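Local coordinates for protein hydrazine synthase alpha subunit (Candidatus Kuenenia stuttgartiensis, PDB 5C2V) that makes hydrazine from hydroxylamine and ammonia, the second half-reaction of the anammox hydrazine synthase complex, and carries two c-type hemes, at residues D649-P652 with I653-K657. Sequence-based numbering, arbitrary orientation.
Sequences DIQP and ILDAK. With HEC (heme c), chain B.
Q651 and D655, one turn apart on helix 646-657, are joined by a side-chain hydrogen bond from amide to carboxylate. From CB the Q651 chain runs to CG, set anti to the backbone N (chi1 -178°), and CG passes 3.7 Å from D655 OD2. A bend at chi2 then brings CD to 3.8 Å from D655 OD1, the amide plane turned 32° from the carboxylate. At the tip NE2 donates to D655 OD1 over 2.8 Å; the acceptor lies in the amide plane, while the donor meets OD1 on its syn side, 23° out of the carboxylate plane. OE1, the other end of the amide, is hydrogen-bonded to S686 OG, so both ends of the amide have a partner, which should fix its rotation. The helix is the one that leads into the covalent heme attachment of the C-terminal cytochrome c domain: C658 follows K657 directly, and K657 O lies 3.5 Å from heme methyl CMC. Its i to i+4 ladder here includes L654 N to I650 O and A656 N to P652 O; P652, with no N-H to give, kinks the helix. I650 CG2 rests 4.0 Å from L654 CG, an apolar contact one turn along the helix. I650 also packs on I757 and W760 of helix 751-762, to which K657 NZ is tied by a salt bridge with E753, whereas L654 leans on A688 and L692 of helix 687-692.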
loop_
_atom_site.group_PDB
_atom_site.type_symbol
_atom_site.label_atom_id
_atom_site.label_comp_id
_atom_site.label_asym_id
_atom_site.label_seq_id
_atom_site.Cartn_x
_atom_site.Cartn_y
_atom_site.Cartn_z
ATOM N N ASP D 649 -34.485 2.844 -12.453
ATOM C CA ASP D 649 -34.401 4.282 -12.217
ATOM C C ASP D 649 -33.531 5.025 -13.235
ATOM O O ASP D 649 -34.020 5.886 -13.965
ATOM C CB ASP D 649 -33.883 4.545 -10.800
ATOM C CG ASP D 649 -34.788 3.959 -9.729
ATOM O OD1 ASP D 649 -36.024 3.998 -9.909
ATOM O OD2 ASP D 649 -34.267 3.453 -8.713
ATOM N N ILE D 650 -32.242 4.697 -13.269
ATOM C CA ILE D 650 -31.269 5.434 -14.079
ATOM C C ILE D 650 -31.404 5.209 -15.590
ATOM O O ILE D 650 -31.423 6.169 -16.372
ATOM C CB ILE D 650 -29.829 5.068 -13.665
ATOM C CG1 ILE D 650 -29.636 5.272 -12.160
ATOM C CG2 ILE D 650 -28.820 5.887 -14.455
ATOM C CD1 ILE D 650 -29.974 6.667 -11.681
ATOM N N GLN D 651 -31.484 3.944 -15.993
ATOM C CA GLN D 651 -31.518 3.585 -17.411
ATOM C C GLN D 651 -32.621 4.284 -18.221
ATOM O O GLN D 651 -32.355 4.729 -19.334
ATOM C CB GLN D 651 -31.651 2.066 -17.574
ATOM C CG GLN D 651 -31.655 1.598 -19.025
ATOM C CD GLN D 651 -30.275 1.630 -19.656
ATOM O OE1 GLN D 651 -29.328 1.039 -19.136
ATOM N NE2 GLN D 651 -30.154 2.324 -20.782
ATOM N N PRO D 652 -33.856 4.379 -17.686
ATOM C CA PRO D 652 -34.857 5.120 -18.466
ATOM C C PRO D 652 -34.491 6.592 -18.658
ATOM O O PRO D 652 -34.764 7.159 -19.720
ATOM C CB PRO D 652 -36.129 4.983 -17.624
ATOM C CG PRO D 652 -35.927 3.735 -16.846
ATOM C CD PRO D 652 -34.468 3.716 -16.519
ATOM N N ILE D 653 -33.879 7.196 -17.643
ATOM C CA ILE D 653 -33.402 8.570 -17.746
ATOM C C ILE D 653 -32.359 8.672 -18.851
ATOM O O ILE D 653 -32.372 9.613 -19.649
ATOM C CB ILE D 653 -32.791 9.070 -16.421
ATOM C CG1 ILE D 653 -33.791 8.917 -15.275
ATOM C CG2 ILE D 653 -32.346 10.519 -16.550
ATOM C CD1 ILE D 653 -33.242 9.345 -13.929
ATOM N N LEU D 654 -31.458 7.693 -18.895
ATOM C CA LEU D 654 -30.428 7.658 -19.929
ATOM C C LEU D 654 -31.027 7.500 -21.325
ATOM O O LEU D 654 -30.573 8.125 -22.279
ATOM C CB LEU D 654 -29.433 6.528 -19.656
ATOM C CG LEU D 654 -28.593 6.671 -18.387
ATOM C CD1 LEU D 654 -27.594 5.531 -18.274
ATOM C CD2 LEU D 654 -27.884 8.017 -18.365
ATOM N N ASP D 655 -32.050 6.663 -21.443
ATOM C CA ASP D 655 -32.707 6.448 -22.726
ATOM C C ASP D 655 -33.410 7.714 -23.193
ATOM O O ASP D 655 -33.379 8.055 -24.377
ATOM C CB ASP D 655 -33.710 5.298 -22.635
ATOM C CG ASP D 655 -33.073 4.003 -22.171
ATOM O OD1 ASP D 655 -31.847 3.847 -22.346
ATOM O OD2 ASP D 655 -33.801 3.142 -21.631
ATOM N N ALA D 656 -34.046 8.410 -22.257
ATOM C CA ALA D 656 -34.813 9.602 -22.590
ATOM C C ALA D 656 -33.944 10.816 -22.925
ATOM O O ALA D 656 -34.124 11.443 -23.967
ATOM C CB ALA D 656 -35.760 9.946 -21.445
ATOM N N LYS D 657 -33.011 11.154 -22.036
ATOM C CA LYS D 657 -32.248 12.399 -22.167
ATOM C C LYS D 657 -30.844 12.287 -22.773
ATOM O O LYS D 657 -30.183 13.304 -22.984
ATOM C CB LYS D 657 -32.124 13.061 -20.795
ATOM C CG LYS D 657 -33.439 13.237 -20.064
ATOM C CD LYS D 657 -34.384 14.139 -20.833
ATOM C CE LYS D 657 -35.603 14.484 -19.997
ATOM N NZ LYS D 657 -35.215 15.102 -18.698
HETATM FE FE HEC B . -23.074 14.046 -23.712
HETATM C CHA HEC B . -19.678 14.438 -24.013
HETATM C CHB HEC B . -22.628 12.366 -20.752
HETATM C CHC HEC B . -26.500 13.745 -23.336
HETATM C CHD HEC B . -23.581 15.499 -26.787
HETATM N NA HEC B . -21.457 13.468 -22.612
HETATM C C1A HEC B . -20.143 13.804 -22.881
HETATM C C2A HEC B . -19.335 13.369 -21.760
HETATM C C3A HEC B . -20.143 12.799 -20.861
HETATM C C4A HEC B . -21.497 12.848 -21.376
HETATM C CMA HEC B . -19.711 12.194 -19.508
HETATM C CAA HEC B . -17.806 13.538 -21.626
HETATM C CBA HEC B . -17.099 12.339 -22.252
HETATM C CGA HEC B . -15.618 12.434 -21.991
HETATM O O1A HEC B . -14.937 11.375 -21.986
HETATM O O2A HEC B . -15.118 13.568 -21.777
HETATM N NB HEC B . -24.330 13.161 -22.334
HETATM C C1B HEC B . -23.931 12.624 -21.126
HETATM C C2B HEC B . -25.118 12.386 -20.328
HETATM C C3B HEC B . -26.184 12.758 -21.047
HETATM C C4B HEC B . -25.709 13.260 -22.318
HETATM C CMB HEC B . -25.135 11.783 -18.907
HETATM C CAB HEC B . -27.669 12.699 -20.621
HETATM C CBB HEC B . -27.956 13.777 -19.552
HETATM N NC HEC B . -24.729 14.533 -24.843
HETATM C C1C HEC B . -26.051 14.315 -24.504
HETATM C C2C HEC B . -26.886 14.901 -25.532
HETATM C C3C HEC B . -26.084 15.273 -26.538
HETATM C C4C HEC B . -24.710 15.124 -26.091
HETATM C CMC HEC B . -28.420 14.724 -25.599
HETATM C CAC HEC B . -26.523 15.886 -27.891
HETATM C CBC HEC B . -27.203 17.258 -27.686
HETATM N ND HEC B . -21.805 14.837 -25.186
HETATM C C1D HEC B . -22.269 15.418 -26.365
HETATM C C2D HEC B . -21.137 15.934 -27.098
HETATM C C3D HEC B . -19.900 15.623 -26.244
HETATM C C4D HEC B . -20.417 14.929 -25.072
HETATM C CMD HEC B . -21.168 16.663 -28.460
HETATM C CAD HEC B . -18.442 15.981 -26.637
HETATM C CBD HEC B . -17.555 16.438 -25.479
HETATM C CGD HEC B . -18.157 17.594 -24.723
HETATM O O1D HEC B . -17.768 17.796 -23.544
HETATM O O2D HEC B . -19.020 18.313 -25.288
#